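Local coordinates for putative exported protein (Peptoclostridium difficile, PDB 5TTA) that is of unknown function but is probably exported, and folds into two antiparallel beta sheets with helices attached, at residues A[78-83]-A[227-232]; A[132-137]-A[186-191]. All coordinates share one frame; numbering follows the deposited sequence.

Contact 1. Residues A[78-83]-A[227-232]; sequences TCLAYD and ENWLKS
Trp229 reaches from helix 226-233 to strand 72-82 and carries most of the packing there, touching Thr78 and Leu80 with the six-membered part of its indole. Followed outward, its CB has no close partner on the strand; CG stands anti to the backbone N (chi1 174°), which swings the ring away from the helix so that its far rim leads. At that rim CZ3 packs on Thr78 CG2 at 3.9 Å. The next atom, CH2, comes within 3.6 Å of both the carbonyl O of Thr78 and the CD1 methyl of Leu80. CZ2 lies against the same methyl, 3.9 Å from Leu80 CD1, while the pyrrole nitrogen NE1 turns elsewhere and is hydrogen-bonded to Tyr246 OH. Leu80 approaches the indole from the opposite direction and meets the ring obliquely. Beside the tryptophan, Leu230 adds a lighter touch, its CD1 lying 4.2 Å from Thr78 CG2. With that methyl given to the apolar seam, the hydroxyl of Thr78 bonds to Tyr226 OH at the start of the helix. No hydrogen bond joins the two segments, so they are held by side-chain packing. Phe233, one turn beyond Trp229, meets its ring and extends the apolar surface to Leu80 and Tyr82. The helical segment runs nearly along the strand, their axes 10.6 Å apart at closest approach and inclined by 18°. This is the usual geometry of helix-on-sheet packing, here a short helix covering one face of the antiparallel sheet.

Contact 2. Residues A[132-137]-A[186-191]; sequences HTYRKM and DAFLLF
The strand segments carrying Tyr134 and Phe188 belong to different sheets and share no hydrogen bond, their closest CA atoms, those of these two residues, being 8.7 Å apart. In both residues CG stands anti to the carbonyl carbon (chi1 -64° and -47°), which turns each ring into the gap between the strands. There the rings overlap from opposing sides, stacked face to face with centroids 4.0 Å apart and planes inclined by 28°. The tilt brings one side of the tyrosine down onto the phenylalanine: Tyr134 CE1 sits 3.3 Å from Phe188 CG, a tight approach. The other face of the tyrosine is covered by His132, whose CD2 lies over the ring centre, 3.4 Å above its plane. Tyr134 is thus sandwiched between an imidazole edge and a phenyl face. Tyr134 OH, near the CD1 methyl of Leu190, donates in the ring plane to a water oxygen 2.6 Å away, and that water donates in turn to the carbonyl O of Leu189, a bridge that fixes the tyrosine's tip to the end of strand 183-189. A looser water link, weak on the lysine side, joins Lys136 NZ to Asp186 OD2. Around the stack, Tyr134 pairs through its backbone with Ile77 on strand 72-82, and Phe188 does so with Asn60 on strand 58-66 while packing on Ile62. Lys136 NZ also bonds to Asn176 O, just beyond helix 156-175. The contact lies near the chain's centre, where the two sheets meet.

From the N terminus, the chain first enters contact 1 at 78-83, then contact 2 at 132-137; the excursion through helices 143-150 and 156-175 returns at 186-191 to close contact 2, and 227-232 closes contact 1 near the C terminus. Contact 2 is therefore nested inside the loop of contact 1. Strands 72-82 and 131-135 are neighbours in one sheet, joined by Cys79 N to His132 O (2.9 Å) and probably by Thr78 OG1 to Thr133 OG1 (2.7 Å). Cys79, turned away from helix 226-233, packs on Tyr134. The five-stranded sheet is thus tied both to that helix and to the three-stranded sheet.

Contact 1. Residues A[78-83]-A[227-232]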
ATOM      1  N   THR A  78      -7.700  -8.029  23.718  1.00 14.48           N
ATOM      2  CA  THR A  78      -9.143  -7.965  23.911  1.00 17.78           C
ATOM      3  C   THR A  78      -9.436  -7.214  25.200  1.00 17.96           C
ATOM      4  O   THR A  78      -8.794  -7.458  26.225  1.00 21.21           O
ATOM      5  CB  THR A  78      -9.773  -9.363  23.963  1.00 17.03           C
ATOM      6  OG1 THR A  78      -9.594 -10.013  22.700  1.00 19.07           O
ATOM      7  CG2 THR A  78     -11.283  -9.273  24.259  1.00 17.95           C
ATOM      8  N   CYS A  79     -10.420  -6.312  25.149  1.00 16.59           N
ATOM      9  CA  CYS A  79     -10.854  -5.559  26.314  1.00 15.85           C
ATOM     10  C   CYS A  79     -12.322  -5.822  26.629  1.00 14.65           C
ATOM     11  O   CYS A  79     -13.126  -6.115  25.740  1.00 16.23           O
ATOM     12  CB  CYS A  79     -10.696  -4.057  26.130  1.00 17.13           C
ATOM     13  SG  CYS A  79      -8.970  -3.523  25.851  1.00 22.76           S
ATOM     14  N   LEU A  80     -12.628  -5.664  27.909  1.00 12.25           N
ATOM     15  CA  LEU A  80     -13.942  -5.786  28.519  1.00 13.01           C
ATOM     16  C   LEU A  80     -14.138  -4.576  29.407  1.00 21.57           C
ATOM     17  O   LEU A  80     -13.166  -4.025  29.928  1.00 21.79           O
ATOM     18  CB  LEU A  80     -14.046  -7.071  29.359  1.00 14.11           C
ATOM     19  CG  LEU A  80     -13.786  -8.344  28.560  1.00 17.83           C
ATOM     20  CD1 LEU A  80     -13.772  -9.551  29.546  1.00 23.47           C
ATOM     21  CD2 LEU A  80     -14.894  -8.552  27.550  1.00 20.54           C
ATOM     22  N   ALA A  81     -15.386  -4.135  29.546  1.00 15.83           N
ATOM     23  CA  ALA A  81     -15.683  -2.900  30.266  1.00 18.73           C
ATOM     24  C   ALA A  81     -16.727  -3.142  31.343  1.00 20.51           C
ATOM     25  O   ALA A  81     -17.638  -3.949  31.161  1.00 21.21           O
ATOM     26  CB  ALA A  81     -16.183  -1.806  29.292  1.00 17.39           C
ATOM     27  N   TYR A  82     -16.602  -2.413  32.461  1.00 14.25           N
ATOM     28  CA  TYR A  82     -17.456  -2.577  33.625  1.00 23.25           C
ATOM     29  C   TYR A  82     -17.828  -1.215  34.172  1.00 21.46           C
ATOM     30  O   TYR A  82     -17.003  -0.299  34.171  1.00 21.19           O
ATOM     31  CB  TYR A  82     -16.747  -3.399  34.733  1.00 21.39           C
ATOM     32  CG  TYR A  82     -16.556  -4.808  34.280  1.00 20.27           C
ATOM     33  CD1 TYR A  82     -15.477  -5.166  33.469  1.00 20.68           C
ATOM     34  CD2 TYR A  82     -17.503  -5.776  34.608  1.00 20.63           C
ATOM     35  CE1 TYR A  82     -15.344  -6.463  32.990  1.00 24.18           C
ATOM     36  CE2 TYR A  82     -17.374  -7.060  34.149  1.00 22.64           C
ATOM     37  CZ  TYR A  82     -16.310  -7.404  33.359  1.00 21.02           C
ATOM     38  OH  TYR A  82     -16.227  -8.693  32.925  1.00 34.29           O
ATOM     39  N   ASP A  83     -19.058  -1.106  34.695  1.00 19.97           N
ATOM     40  CA  ASP A  83     -19.473   0.101  35.412  1.00 23.39           C
ATOM     41  C   ASP A  83     -18.906   0.116  36.834  1.00 23.33           C
ATOM     42  O   ASP A  83     -18.184  -0.791  37.270  1.00 21.97           O
ATOM     43  CB  ASP A  83     -21.003   0.274  35.393  1.00 23.89           C
ATOM     44  CG  ASP A  83     -21.755  -0.612  36.410  1.00 30.86           C
ATOM     45  OD1 ASP A  83     -21.152  -1.363  37.221  1.00 23.92           O
ATOM     46  OD2 ASP A  83     -23.001  -0.555  36.398  1.00 35.57           O
ATOM     47  N   GLU A 227      -8.648 -18.192  26.111  1.00 27.27           N
ATOM     48  CA  GLU A 227     -10.040 -18.620  25.993  1.00 30.71           C
ATOM     49  C   GLU A 227     -10.693 -18.699  27.365  1.00 25.33           C
ATOM     50  O   GLU A 227     -11.846 -18.281  27.533  1.00 28.78           O
ATOM     51  CB  GLU A 227     -10.146 -19.956  25.254  1.00 40.82           C
ATOM     52  CG  GLU A 227     -10.019 -19.836  23.740  1.00 48.11           C
ATOM     53  CD  GLU A 227     -10.964 -18.797  23.129  1.00 59.76           C
ATOM     54  OE1 GLU A 227     -10.542 -18.080  22.191  1.00 63.17           O
ATOM     55  OE2 GLU A 227     -12.130 -18.694  23.579  1.00 67.52           O
ATOM     56  N   ASN A 228      -9.951 -19.195  28.362  1.00 27.32           N
ATOM     57  CA  ASN A 228     -10.454 -19.268  29.732  1.00 33.89           C
ATOM     58  C   ASN A 228     -10.770 -17.884  30.272  1.00 28.31           C
ATOM     59  O   ASN A 228     -11.792 -17.686  30.944  1.00 28.18           O
ATOM     60  CB  ASN A 228      -9.429 -19.942  30.660  1.00 35.09           C
ATOM     61  CG  ASN A 228      -9.208 -21.402  30.346  1.00 50.44           C
ATOM     62  OD1 ASN A 228     -10.049 -22.061  29.730  1.00 45.19           O
ATOM     63  ND2 ASN A 228      -8.065 -21.926  30.783  1.00 57.11           N
ATOM     64  N   TRP A 229      -9.881 -16.923  30.016  1.00 25.40           N
ATOM     65  CA  TRP A 229     -10.097 -15.563  30.498  1.00 25.09           C
ATOM     66  C   TRP A 229     -11.388 -14.993  29.910  1.00 22.59           C
ATOM     67  O   TRP A 229     -12.241 -14.471  30.632  1.00 23.75           O
ATOM     68  CB  TRP A 229      -8.880 -14.698  30.127  1.00 21.56           C
ATOM     69  CG  TRP A 229      -9.002 -13.235  30.431  1.00 22.87           C
ATOM     70  CD1 TRP A 229      -8.637 -12.599  31.584  1.00 22.92           C
ATOM     71  CD2 TRP A 229      -9.531 -12.224  29.565  1.00 24.14           C
ATOM     72  NE1 TRP A 229      -8.911 -11.254  31.488  1.00 26.20           N
ATOM     73  CE2 TRP A 229      -9.444 -10.993  30.255  1.00 26.37           C
ATOM     74  CE3 TRP A 229     -10.037 -12.233  28.253  1.00 17.87           C
ATOM     75  CZ2 TRP A 229      -9.856  -9.776  29.681  1.00 26.52           C
ATOM     76  CZ3 TRP A 229     -10.452 -11.043  27.691  1.00 22.28           C
ATOM     77  CH2 TRP A 229     -10.353  -9.819  28.407  1.00 25.69           C
ATOM     78  N   LEU A 230     -11.559 -15.126  28.597  1.00 24.96           N
ATOM     79  CA  LEU A 230     -12.758 -14.614  27.955  1.00 22.22           C
ATOM     80  C   LEU A 230     -14.002 -15.278  28.530  1.00 21.78           C
ATOM     81  O   LEU A 230     -14.995 -14.608  28.828  1.00 29.98           O
ATOM     82  CB  LEU A 230     -12.659 -14.823  26.448  1.00 20.91           C
ATOM     83  CG  LEU A 230     -13.709 -14.107  25.606  1.00 26.86           C
ATOM     84  CD1 LEU A 230     -13.494 -12.588  25.677  1.00 24.11           C
ATOM     85  CD2 LEU A 230     -13.659 -14.590  24.151  1.00 29.39           C
ATOM     86  N   LYS A 231     -13.953 -16.596  28.733  1.00 25.84           N
ATOM     87  CA  LYS A 231     -15.125 -17.287  29.256  1.00 26.93           C
ATOM     88  C   LYS A 231     -15.421 -16.866  30.699  1.00 26.09           C
ATOM     89  O   LYS A 231     -16.587 -16.705  31.074  1.00 29.30           O
ATOM     90  CB  LYS A 231     -14.926 -18.802  29.137  1.00 26.21           C
ATOM     91  CG  LYS A 231     -16.117 -19.653  29.616  1.00 35.83           C
ATOM     92  CD  LYS A 231     -17.448 -19.144  29.051  1.00 51.80           C
ATOM     93  CE  LYS A 231     -17.514 -19.233  27.527  1.00 57.28           C
ATOM     94  NZ  LYS A 231     -18.874 -18.912  27.005  1.00 62.42           N
ATOM     95  N   SER A 232     -14.384 -16.654  31.511  1.00 25.98           N
ATOM     96  CA  SER A 232     -14.609 -16.261  32.900  1.00 30.18           C
ATOM     97  C   SER A 232     -15.204 -14.862  33.031  1.00 29.23           C
ATOM     98  O   SER A 232     -15.982 -14.606  33.961  1.00 27.86           O
ATOM     99  CB  SER A 232     -13.299 -16.327  33.675  1.00 39.60           C
ATOM    100  OG  SER A 232     -12.810 -17.650  33.719  1.00 38.91           O
TER

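Contact 2. Residues A[132-137]-A[186-191]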
ATOM      1  N   HIS A 132     -14.086  -6.118  22.764  1.00 19.38           N
ATOM      2  CA  HIS A 132     -13.491  -5.632  21.530  1.00 25.13           C
ATOM      3  C   HIS A 132     -12.045  -6.093  21.443  1.00 20.98           C
ATOM      4  O   HIS A 132     -11.307  -6.045  22.432  1.00 18.24           O
ATOM      5  CB  HIS A 132     -13.531  -4.098  21.429  1.00 20.66           C
ATOM      6  CG  HIS A 132     -13.029  -3.588  20.115  1.00 19.02           C
ATOM      7  ND1 HIS A 132     -13.716  -3.787  18.942  1.00 21.31           N
ATOM      8  CD2 HIS A 132     -11.910  -2.892  19.786  1.00 20.03           C
ATOM      9  CE1 HIS A 132     -13.054  -3.224  17.943  1.00 28.12           C
ATOM     10  NE2 HIS A 132     -11.948  -2.682  18.428  1.00 23.01           N
ATOM     11  N   THR A 133     -11.620  -6.507  20.256  1.00 17.03           N
ATOM     12  CA  THR A 133     -10.238  -6.923  20.077  1.00 18.55           C
ATOM     13  C   THR A 133      -9.527  -5.861  19.260  1.00 16.82           C
ATOM     14  O   THR A 133      -9.820  -5.697  18.071  1.00 20.76           O
ATOM     15  CB  THR A 133     -10.141  -8.298  19.421  1.00 23.07           C
ATOM     16  OG1 THR A 133     -10.674  -9.274  20.330  1.00 24.27           O
ATOM     17  CG2 THR A 133      -8.682  -8.643  19.145  1.00 22.17           C
ATOM     18  N   TYR A 134      -8.594  -5.168  19.906  1.00 16.82           N
ATOM     19  CA  TYR A 134      -7.738  -4.197  19.237  1.00 18.70           C
ATOM     20  C   TYR A 134      -6.572  -4.899  18.540  1.00 21.61           C
ATOM     21  O   TYR A 134      -5.960  -5.826  19.087  1.00 21.66           O
ATOM     22  CB  TYR A 134      -7.218  -3.193  20.261  1.00 16.49           C
ATOM     23  CG  TYR A 134      -8.264  -2.342  20.912  1.00 15.42           C
ATOM     24  CD1 TYR A 134      -8.777  -1.196  20.249  1.00 19.45           C
ATOM     25  CD2 TYR A 134      -8.744  -2.634  22.203  1.00 18.52           C
ATOM     26  CE1 TYR A 134      -9.744  -0.391  20.854  1.00 16.61           C
ATOM     27  CE2 TYR A 134      -9.713  -1.834  22.820  1.00 17.58           C
ATOM     28  CZ  TYR A 134     -10.202  -0.695  22.126  1.00 18.39           C
ATOM     29  OH  TYR A 134     -11.143   0.120  22.711  1.00 18.72           O
ATOM     30  N   ARG A 135      -6.253  -4.452  17.325  1.00 18.97           N
ATOM     31  CA  ARG A 135      -5.152  -5.018  16.551  1.00 20.39           C
ATOM     32  C   ARG A 135      -4.165  -3.909  16.206  1.00 31.60           C
ATOM     33  O   ARG A 135      -4.581  -2.812  15.812  1.00 31.01           O
ATOM     34  CB  ARG A 135      -5.707  -5.714  15.307  1.00 25.60           C
ATOM     35  CG  ARG A 135      -4.726  -6.595  14.587  1.00 45.66           C
ATOM     36  CD  ARG A 135      -5.444  -7.531  13.615  1.00 58.29           C
ATOM     37  NE  ARG A 135      -5.696  -6.882  12.335  1.00 69.46           N
ATOM     38  CZ  ARG A 135      -4.860  -6.929  11.302  1.00 76.58           C
ATOM     39  NH1 ARG A 135      -3.718  -7.600  11.398  1.00 76.30           N
ATOM     40  NH2 ARG A 135      -5.167  -6.303  10.174  1.00 78.73           N
ATOM     41  N   LYS A 136      -2.868  -4.175  16.401  1.00 27.23           N
ATOM     42  CA  LYS A 136      -1.855  -3.143  16.158  1.00 25.60           C
ATOM     43  C   LYS A 136      -1.848  -2.708  14.698  1.00 25.01           C
ATOM     44  O   LYS A 136      -1.838  -1.509  14.398  1.00 30.47           O
ATOM     45  CB  LYS A 136      -0.461  -3.632  16.576  1.00 23.94           C
ATOM     46  CG  LYS A 136       0.686  -2.566  16.448  1.00 22.26           C
ATOM     47  CD  LYS A 136       2.039  -3.222  16.701  1.00 25.51           C
ATOM     48  CE  LYS A 136       3.229  -2.251  16.890  1.00 29.67           C
ATOM     49  NZ  LYS A 136       3.179  -1.044  16.022  1.00 33.30           N
HETATM   50  N   MSE A 137      -1.865  -3.659  13.769  1.00 27.87           N
HETATM   51  CA  MSE A 137      -1.856  -3.295  12.358  1.00 37.14           C
HETATM   52  C   MSE A 137      -3.292  -3.071  11.886  1.00 42.79           C
HETATM   53  O   MSE A 137      -3.689  -3.566  10.831  1.00 49.47           O
HETATM   54  CB  MSE A 137      -1.172  -4.364  11.505  1.00 33.50           C
HETATM   55  CG  MSE A 137       0.314  -4.564  11.766  1.00 39.17           C
HETATM   56 SE   MSE A 137       0.988  -6.120  10.762  0.80 50.58          SE
HETATM   57  CE  MSE A 137       0.666  -5.446   8.942  1.00 51.27           C
ATOM     58  N   ASP A 186      -0.730   2.648  23.965  1.00 19.01           N
ATOM     59  CA  ASP A 186      -1.533   2.561  22.755  1.00 26.51           C
ATOM     60  C   ASP A 186      -2.950   2.986  23.110  1.00 28.13           C
ATOM     61  O   ASP A 186      -3.597   2.346  23.951  1.00 21.81           O
ATOM     62  CB  ASP A 186      -1.486   1.147  22.174  1.00 25.13           C
ATOM     63  CG  ASP A 186      -0.133   0.830  21.522  1.00 34.64           C
ATOM     64  OD1 ASP A 186       0.761   1.707  21.551  1.00 28.09           O
ATOM     65  OD2 ASP A 186       0.036  -0.292  20.984  1.00 33.35           O
ATOM     66  N   ALA A 187      -3.418   4.075  22.489  1.00 19.71           N
ATOM     67  CA  ALA A 187      -4.639   4.761  22.903  1.00 23.58           C
ATOM     68  C   ALA A 187      -5.721   4.637  21.841  1.00 20.66           C
ATOM     69  O   ALA A 187      -5.447   4.759  20.641  1.00 19.80           O
ATOM     70  CB  ALA A 187      -4.381   6.243  23.187  1.00 27.86           C
ATOM     71  N   PHE A 188      -6.955   4.402  22.287  1.00 20.10           N
ATOM     72  CA  PHE A 188      -8.090   4.217  21.387  1.00 24.00           C
ATOM     73  C   PHE A 188      -9.272   5.039  21.879  1.00 14.20           C
ATOM     74  O   PHE A 188      -9.761   4.820  22.991  1.00 18.83           O
ATOM     75  CB  PHE A 188      -8.465   2.739  21.303  1.00 23.19           C
ATOM     76  CG  PHE A 188      -7.287   1.841  21.087  1.00 18.69           C
ATOM     77  CD1 PHE A 188      -6.581   1.332  22.175  1.00 19.37           C
ATOM     78  CD2 PHE A 188      -6.879   1.515  19.800  1.00 19.73           C
ATOM     79  CE1 PHE A 188      -5.504   0.495  21.995  1.00 18.52           C
ATOM     80  CE2 PHE A 188      -5.779   0.679  19.606  1.00 25.72           C
ATOM     81  CZ  PHE A 188      -5.111   0.154  20.706  1.00 19.51           C
ATOM     82  N   LEU A 189      -9.742   5.970  21.035  1.00 21.43           N
ATOM     83  CA  LEU A 189     -10.883   6.816  21.391  1.00 18.71           C
ATOM     84  C   LEU A 189     -12.071   5.956  21.826  1.00 12.19           C
ATOM     85  O   LEU A 189     -12.360   4.917  21.221  1.00 16.44           O
ATOM     86  CB  LEU A 189     -11.260   7.723  20.199  1.00 18.49           C
ATOM     87  CG  LEU A 189     -10.254   8.870  19.965  1.00 18.84           C
ATOM     88  CD1 LEU A 189     -10.529   9.654  18.643  1.00 19.64           C
ATOM     89  CD2 LEU A 189     -10.351   9.809  21.151  1.00 21.18           C
ATOM     90  N   LEU A 190     -12.752   6.382  22.901  1.00 13.29           N
ATOM     91  CA  LEU A 190     -13.855   5.590  23.503  1.00 15.78           C
ATOM     92  C   LEU A 190     -15.017   6.536  23.847  1.00 18.85           C
ATOM     93  O   LEU A 190     -15.234   6.917  24.999  1.00 20.24           O
ATOM     94  CB  LEU A 190     -13.352   4.809  24.716  1.00 13.68           C
ATOM     95  CG  LEU A 190     -14.295   3.702  25.217  1.00 16.80           C
ATOM     96  CD1 LEU A 190     -14.255   2.600  24.179  1.00 19.70           C
ATOM     97  CD2 LEU A 190     -13.831   3.173  26.536  1.00 24.85           C
ATOM     98  N   PHE A 191     -15.754   6.943  22.798  1.00 18.53           N
ATOM     99  CA  PHE A 191     -16.846   7.901  22.924  1.00 22.84           C
ATOM    100  C   PHE A 191     -18.103   7.318  23.550  1.00 21.12           C
ATOM    101  O   PHE A 191     -18.807   8.036  24.260  1.00 18.48           O
ATOM    102  CB  PHE A 191     -17.187   8.474  21.548  1.00 17.93           C
ATOM    103  CG  PHE A 191     -16.086   9.298  20.957  1.00 17.95           C
ATOM    104  CD1 PHE A 191     -15.445   8.888  19.805  1.00 18.66           C
ATOM    105  CD2 PHE A 191     -15.661  10.464  21.594  1.00 22.78           C
ATOM    106  CE1 PHE A 191     -14.420   9.655  19.246  1.00 26.91           C
ATOM    107  CE2 PHE A 191     -14.638  11.252  21.047  1.00 25.54           C
ATOM    108  CZ  PHE A 191     -14.013  10.844  19.874  1.00 24.62           C
TER
HETATM  109  O   HOH W   1     -11.985   2.195  21.428  1.00 21.22           O
HETATM  110  O   HOH W   2       1.431   0.457  18.536  1.00 37.91           O